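Local coordinates for protein putative ferredoxin--NADP reductase (Plasmodium falciparum 3D7, PDB 2OK8) that transfers electrons between ferredoxin and NADP(H) through its bound FAD, may serve the last step of isoprenoid precursor synthesis, and undergoes NADP(+)-dependent dimerization and inactivation, at residues E269-F274 against M294-S299; R203-T208 against K234-N239. All coordinates share one frame; numbering follows the deposited sequence.

In the fold
Both contacts belong to the NADP(+)-binding domain, whose core is a five-stranded parallel sheet flanked by helices. Contact 2 comes first along the chain and lies at the surface, where the loop 203-208 leading into strand 211-217 meets the end of helix 226-235 and the turn into strand 240-246. Contact 1 follows and is buried, packing helix 267-275 against helix 288-300. Their centres are about 25 Å apart and their nearest atoms about 9 Å, so the two do not touch. Contact 1 stands closer to function: the side chain of Ile-296 is about 4 Å from that of Gln-260, a probable NADP(+)-binding residue, whereas contact 2 lies away from the known cofactor and substrate sites.

Contact 1: residues E269-F274 against M294-S299; sequences EFLNLF and MDILKS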
loop_
_atom_site.group_PDB
_atom_site.type_symbol
_atom_site.label_atom_id
_atom_site.label_comp_id
_atom_site.label_asym_id
_atom_site.label_seq_id
_atom_site.Cartn_x
_atom_site.Cartn_y
_atom_site.Cartn_z
ATOM N N GLU A 269 -13.617 -9.249 -37.826
ATOM C CA GLU A 269 -13.591 -10.367 -36.886
ATOM C C GLU A 269 -14.021 -9.931 -35.473
ATOM O O GLU A 269 -15.023 -10.391 -34.946
ATOM C CB GLU A 269 -12.206 -11.021 -36.864
ATOM C CG GLU A 269 -12.058 -12.214 -35.893
ATOM C CD GLU A 269 -10.588 -12.520 -35.512
ATOM O OE1 GLU A 269 -9.848 -11.591 -35.138
ATOM O OE2 GLU A 269 -10.172 -13.702 -35.570
ATOM N N PHE A 270 -13.275 -9.021 -34.880
ATOM C CA PHE A 270 -13.513 -8.607 -33.513
ATOM C C PHE A 270 -14.934 -8.059 -33.248
ATOM O O PHE A 270 -15.524 -8.310 -32.195
ATOM C CB PHE A 270 -12.461 -7.567 -33.144
ATOM C CG PHE A 270 -12.640 -6.974 -31.783
ATOM C CD1 PHE A 270 -12.066 -7.579 -30.662
ATOM C CD2 PHE A 270 -13.358 -5.794 -31.619
ATOM C CE1 PHE A 270 -12.236 -7.021 -29.401
ATOM C CE2 PHE A 270 -13.514 -5.221 -30.360
ATOM C CZ PHE A 270 -12.953 -5.843 -29.249
ATOM N N LEU A 271 -15.476 -7.302 -34.195
ATOM C CA LEU A 271 -16.705 -6.578 -33.945
ATOM C C LEU A 271 -17.914 -7.437 -34.206
ATOM O O LEU A 271 -18.935 -7.239 -33.563
ATOM C CB LEU A 271 -16.767 -5.270 -34.734
ATOM C CG LEU A 271 -15.834 -4.121 -34.352
ATOM C CD1 LEU A 271 -15.729 -3.101 -35.498
ATOM C CD2 LEU A 271 -16.284 -3.426 -33.061
ATOM N N ASN A 272 -17.821 -8.380 -35.142
ATOM C CA ASN A 272 -18.849 -9.423 -35.239
ATOM C C ASN A 272 -18.879 -10.354 -34.040
ATOM O O ASN A 272 -19.945 -10.776 -33.605
ATOM C CB ASN A 272 -18.708 -10.253 -36.502
ATOM C CG ASN A 272 -19.354 -9.595 -37.678
ATOM O OD1 ASN A 272 -20.531 -9.825 -37.968
ATOM N ND2 ASN A 272 -18.607 -8.729 -38.339
ATOM N N LEU A 273 -17.709 -10.683 -33.513
ATOM C CA LEU A 273 -17.652 -11.496 -32.322
ATOM C C LEU A 273 -18.408 -10.811 -31.192
ATOM O O LEU A 273 -19.257 -11.434 -30.562
ATOM C CB LEU A 273 -16.212 -11.827 -31.938
ATOM C CG LEU A 273 -15.591 -12.899 -32.843
ATOM C CD1 LEU A 273 -14.083 -12.999 -32.610
ATOM C CD2 LEU A 273 -16.258 -14.235 -32.646
ATOM N N PHE A 274 -18.148 -9.524 -30.981
ATOM C CA PHE A 274 -18.800 -8.785 -29.913
ATOM C C PHE A 274 -20.259 -8.372 -30.174
ATOM O O PHE A 274 -21.110 -8.516 -29.293
ATOM C CB PHE A 274 -17.985 -7.556 -29.505
ATOM C CG PHE A 274 -18.431 -6.961 -28.201
ATOM C CD1 PHE A 274 -18.141 -7.603 -26.996
ATOM C CD2 PHE A 274 -19.177 -5.796 -28.175
ATOM C CE1 PHE A 274 -18.581 -7.075 -25.784
ATOM C CE2 PHE A 274 -19.619 -5.253 -26.965
ATOM C CZ PHE A 274 -19.312 -5.889 -25.770
ATOM N N MET A 294 -12.224 0.076 -25.556
ATOM C CA MET A 294 -13.519 0.755 -25.491
ATOM C C MET A 294 -13.712 1.737 -26.636
ATOM O O MET A 294 -14.821 1.862 -27.152
ATOM C CB MET A 294 -13.727 1.458 -24.137
ATOM C CG MET A 294 -13.639 0.533 -22.915
ATOM S SD MET A 294 -14.678 -0.942 -23.082
ATOM C CE MET A 294 -16.280 -0.186 -22.912
ATOM N N ASP A 295 -12.640 2.431 -27.026
ATOM C CA ASP A 295 -12.665 3.360 -28.164
ATOM C C ASP A 295 -13.061 2.680 -29.471
ATOM O O ASP A 295 -13.867 3.214 -30.234
ATOM C CB ASP A 295 -11.314 4.069 -28.325
ATOM C CG ASP A 295 -11.145 5.251 -27.367
ATOM O OD1 ASP A 295 -12.092 5.557 -26.603
ATOM O OD2 ASP A 295 -10.058 5.879 -27.382
ATOM N N ILE A 296 -12.516 1.491 -29.707
ATOM C CA ILE A 296 -12.870 0.679 -30.872
ATOM C C ILE A 296 -14.361 0.334 -30.914
ATOM O O ILE A 296 -14.994 0.397 -31.968
ATOM C CB ILE A 296 -12.060 -0.642 -30.929
ATOM C CG1 ILE A 296 -10.557 -0.354 -31.041
ATOM C CG2 ILE A 296 -12.538 -1.507 -32.097
ATOM C CD1 ILE A 296 -9.667 -1.529 -30.647
ATOM N N LEU A 297 -14.903 -0.049 -29.766
ATOM C CA LEU A 297 -16.312 -0.392 -29.649
ATOM C C LEU A 297 -17.199 0.833 -29.823
ATOM O O LEU A 297 -18.196 0.794 -30.544
ATOM C CB LEU A 297 -16.579 -1.079 -28.310
ATOM C CG LEU A 297 -15.931 -2.450 -28.152
ATOM C CD1 LEU A 297 -16.052 -2.937 -26.707
ATOM C CD2 LEU A 297 -16.595 -3.424 -29.114
ATOM N N LYS A 298 -16.799 1.920 -29.181
ATOM C CA LYS A 298 -17.526 3.191 -29.226
ATOM C C LYS A 298 -17.512 3.880 -30.584
ATOM O O LYS A 298 -18.498 4.505 -30.960
ATOM C CB LYS A 298 -16.953 4.152 -28.182
ATOM C CG LYS A 298 -17.457 3.909 -26.769
ATOM C CD LYS A 298 -16.486 4.520 -25.787
ATOM C CE LYS A 298 -17.199 5.043 -24.574
ATOM N NZ LYS A 298 -16.372 6.095 -23.936
ATOM N N SER A 299 -16.401 3.782 -31.312
ATOM C CA SER A 299 -16.280 4.482 -32.591
ATOM C C SER A 299 -16.852 3.729 -33.783
ATOM O O SER A 299 -17.056 4.322 -34.835
ATOM C CB SER A 299 -14.830 4.912 -32.871
ATOM O OG SER A 299 -13.922 3.823 -32.843
#
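Just before Ile-296 and Leu-297, the two residues that helix 288-300 presses against Phe-270, Leu-271 and Phe-274, the carbonyl oxygen of Asp-295 takes two bonds from one residue. Ser-299 N reaches Asp-295 O at 2.8 Å as the ordinary helical bond, and Ser-299 OG adds a second at 2.7 Å from the opposite face of the carbonyl plane. The hydroxyl is thus spent on its own helix. The contact between the segments is apolar.

Leu-297 carries that interface. Its CD2 methyl fits among three side chains of helix 267-275, lying 3.6 Å from Phe-274 CD2, 3.8 Å from Phe-270 CE2 and 4.0 Å from Leu-271 CD2. The other methyl, CD1, sits over one face of the Phe-274 ring, displaced toward its rim. Both phenylalanines hold CG anti to the backbone N (chi1 176° in Phe-270), which sends two rings one helical turn apart across the leucine branch. Ile-296 follows at the side, its CG2 4.2 Å from Phe-270 CE2 and close to Leu-271 as well.

The helices cross steeply, at -77°, with segment axes 11.3 Å apart, so large side chains span the separation. Beneath them, Phe-270, Phe-274 and Leu-297 all rest on Leu-281 of strand 280-285, while Arg-310 makes a cation-pi contact with Phe-274 and also bonds its carbonyl oxygen. With apolar contacts alone joining the segments, the position of the two helices against each other probably depends on shape fit more than on directed bonds.

Contact 2: residues R203-T208 against K234-N239; sequences RNSNYT and KMYPNN
Tyr-236 runs past Arg-203 and meets Ser-205 CB obliquely, and its phenol end makes the first shell of this contact. The hydroxyl OH comes to 3.4 Å from Arg-203 CA, a van der Waals touch, and the ring atom CE1 stands 3.9 Å from Ser-205 CB. The arginine and tyrosine side chains point in opposite directions, the guanidinium and ring planes turned 53° apart.

Further along the arginine, the extended chain carries NE to 3.6 Å from Met-235 O, which lies obliquely to the guanidinium. The sulfur of Met-235 approaches the same group at its edge, in plane, with SD 4.0 Å from Arg-203 NE. Arg-203 is the first residue modelled after the gap at 197-202 and is poorly ordered, so all its distances, the one to Tyr-236 OH included, and its plane angle call for caution.

At the other end, Asn-239 ND2 comes within 3.4 Å of Thr-208 O, but the angle is too poor for a hydrogen bond; the amide gives its hydrogen bond to the next carbonyl, that of Gly-209.

Behind these groups, Tyr-236 is the first residue to leave helical geometry after helix 226-235. Its carbonyl oxygen receives Asn-239 N at 2.9 Å, tying the turn that leads into strand 240-246 within the beta-alpha-beta crossover. A CG anti to the carbonyl carbon (chi1 -56°) swings the tyrosine ring toward the loop 203-208, and Phe-193, just after helix 183-192, stacks on it. Phe-193 also meets Tyr-207 edge-to-face, and Tyr-207 OH is anchored on Thr-171 O.

Between the two segments the contact is mostly van der Waals, and it probably owes its position to Phe-193 and to bonds such as that from Asn-239 ND2 to Gly-209 O.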
loop_
_atom_site.group_PDB
_atom_site.type_symbol
_atom_site.label_atom_id
_atom_site.label_comp_id
_atom_site.label_asym_id
_atom_site.label_seq_id
_atom_site.Cartn_x
_atom_site.Cartn_y
_atom_site.Cartn_z
ATOM N N ARG A 203 -8.977 -35.162 -24.977
ATOM C CA ARG A 203 -9.909 -34.069 -25.236
ATOM C C ARG A 203 -11.167 -34.217 -24.384
ATOM O O ARG A 203 -12.230 -34.608 -24.886
ATOM C CB ARG A 203 -10.274 -34.006 -26.724
ATOM C CG ARG A 203 -9.127 -33.631 -27.643
ATOM C CD ARG A 203 -9.526 -33.800 -29.100
ATOM N NE ARG A 203 -8.389 -33.592 -29.994
ATOM C CZ ARG A 203 -8.359 -33.926 -31.282
ATOM N NH1 ARG A 203 -9.412 -34.498 -31.862
ATOM N NH2 ARG A 203 -7.266 -33.688 -31.998
ATOM N N ASN A 204 -11.043 -33.891 -23.096
ATOM C CA ASN A 204 -12.127 -34.098 -22.127
ATOM C C ASN A 204 -13.216 -33.021 -22.190
ATOM O O ASN A 204 -14.166 -33.047 -21.404
ATOM C CB ASN A 204 -11.567 -34.197 -20.695
ATOM C CG ASN A 204 -10.264 -34.998 -20.610
ATOM O OD1 ASN A 204 -9.298 -34.557 -19.985
ATOM N ND2 ASN A 204 -10.238 -36.178 -21.232
ATOM N N SER A 205 -13.074 -32.095 -23.139
ATOM C CA SER A 205 -13.914 -30.894 -23.242
ATOM C C SER A 205 -15.376 -31.155 -23.635
ATOM O O SER A 205 -15.654 -31.793 -24.655
ATOM C CB SER A 205 -13.272 -29.899 -24.226
ATOM O OG SER A 205 -14.184 -28.893 -24.648
ATOM N N ASN A 206 -16.297 -30.641 -22.816
ATOM C CA ASN A 206 -17.725 -30.571 -23.164
ATOM C C ASN A 206 -18.047 -29.222 -23.824
ATOM O O ASN A 206 -19.126 -29.030 -24.392
ATOM C CB ASN A 206 -18.606 -30.745 -21.917
ATOM C CG ASN A 206 -17.911 -31.516 -20.802
ATOM O OD1 ASN A 206 -17.511 -32.669 -20.977
ATOM N ND2 ASN A 206 -17.764 -30.875 -19.644
ATOM N N TYR A 207 -17.094 -28.293 -23.717
ATOM C CA TYR A 207 -17.225 -26.930 -24.214
ATOM C C TYR A 207 -17.019 -26.869 -25.718
ATOM O O TYR A 207 -16.011 -27.362 -26.233
ATOM C CB TYR A 207 -16.196 -26.044 -23.506
ATOM C CG TYR A 207 -16.089 -24.640 -24.038
ATOM C CD1 TYR A 207 -17.033 -23.678 -23.694
ATOM C CD2 TYR A 207 -15.029 -24.264 -24.862
ATOM C CE1 TYR A 207 -16.939 -22.381 -24.165
ATOM C CE2 TYR A 207 -14.926 -22.951 -25.347
ATOM C CZ TYR A 207 -15.888 -22.024 -24.989
ATOM O OH TYR A 207 -15.819 -20.734 -25.446
ATOM N N THR A 208 -17.968 -26.259 -26.420
ATOM C CA THR A 208 -17.866 -26.117 -27.879
ATOM C C THR A 208 -18.032 -24.663 -28.352
ATOM O O THR A 208 -18.360 -24.406 -29.514
ATOM C CB THR A 208 -18.860 -27.054 -28.627
ATOM O OG1 THR A 208 -20.202 -26.753 -28.226
ATOM C CG2 THR A 208 -18.551 -28.534 -28.335
ATOM N N LYS A 234 -3.537 -26.281 -31.040
ATOM C CA LYS A 234 -3.411 -27.495 -31.851
ATOM C C LYS A 234 -4.494 -28.549 -31.540
ATOM O O LYS A 234 -5.011 -29.192 -32.456
ATOM C CB LYS A 234 -1.981 -28.090 -31.816
ATOM C CG LYS A 234 -1.565 -28.804 -30.533
ATOM C CD LYS A 234 -0.839 -30.129 -30.825
ATOM C CE LYS A 234 0.522 -30.252 -30.092
ATOM N NZ LYS A 234 0.531 -29.965 -28.615
ATOM N N MET A 235 -4.845 -28.696 -30.262
ATOM C CA MET A 235 -5.866 -29.644 -29.834
ATOM C C MET A 235 -7.277 -29.210 -30.186
ATOM O O MET A 235 -8.141 -30.059 -30.433
ATOM C CB MET A 235 -5.782 -29.894 -28.327
ATOM C CG MET A 235 -4.666 -30.826 -27.914
ATOM S SD MET A 235 -4.893 -32.525 -28.490
ATOM C CE MET A 235 -3.198 -32.953 -28.902
ATOM N N TYR A 236 -7.513 -27.896 -30.198
ATOM C CA TYR A 236 -8.863 -27.341 -30.401
ATOM C C TYR A 236 -8.912 -26.251 -31.467
ATOM O O TYR A 236 -9.428 -25.165 -31.199
ATOM C CB TYR A 236 -9.438 -26.814 -29.077
ATOM C CG TYR A 236 -9.459 -27.851 -27.981
ATOM C CD1 TYR A 236 -10.460 -28.824 -27.927
ATOM C CD2 TYR A 236 -8.469 -27.871 -27.008
ATOM C CE1 TYR A 236 -10.480 -29.779 -26.919
ATOM C CE2 TYR A 236 -8.475 -28.825 -25.998
ATOM C CZ TYR A 236 -9.480 -29.774 -25.959
ATOM O OH TYR A 236 -9.468 -30.720 -24.952
ATOM N N PRO A 237 -8.420 -26.555 -32.693
ATOM C CA PRO A 237 -8.213 -25.559 -33.749
ATOM C C PRO A 237 -9.493 -24.948 -34.312
ATOM O O PRO A 237 -9.409 -23.932 -35.005
ATOM C CB PRO A 237 -7.478 -26.352 -34.843
ATOM C CG PRO A 237 -7.926 -27.750 -34.651
ATOM C CD PRO A 237 -8.055 -27.915 -33.161
ATOM N N ASN A 238 -10.649 -25.560 -34.033
ATOM C CA ASN A 238 -11.947 -24.981 -34.406
ATOM C C ASN A 238 -12.628 -24.209 -33.258
ATOM O O ASN A 238 -13.672 -23.582 -33.465
ATOM C CB ASN A 238 -12.907 -26.045 -34.975
ATOM C CG ASN A 238 -12.271 -26.889 -36.075
ATOM O OD1 ASN A 238 -11.638 -26.368 -36.996
ATOM N ND2 ASN A 238 -12.427 -28.205 -35.970
ATOM N N ASN A 239 -12.034 -24.252 -32.065
ATOM C CA ASN A 239 -12.560 -23.527 -30.915
ATOM C C ASN A 239 -11.726 -22.340 -30.454
ATOM O O ASN A 239 -12.197 -21.514 -29.683
ATOM C CB ASN A 239 -12.768 -24.480 -29.740
ATOM C CG ASN A 239 -13.793 -25.541 -30.042
ATOM O OD1 ASN A 239 -13.452 -26.705 -30.283
ATOM N ND2 ASN A 239 -15.054 -25.139 -30.078
#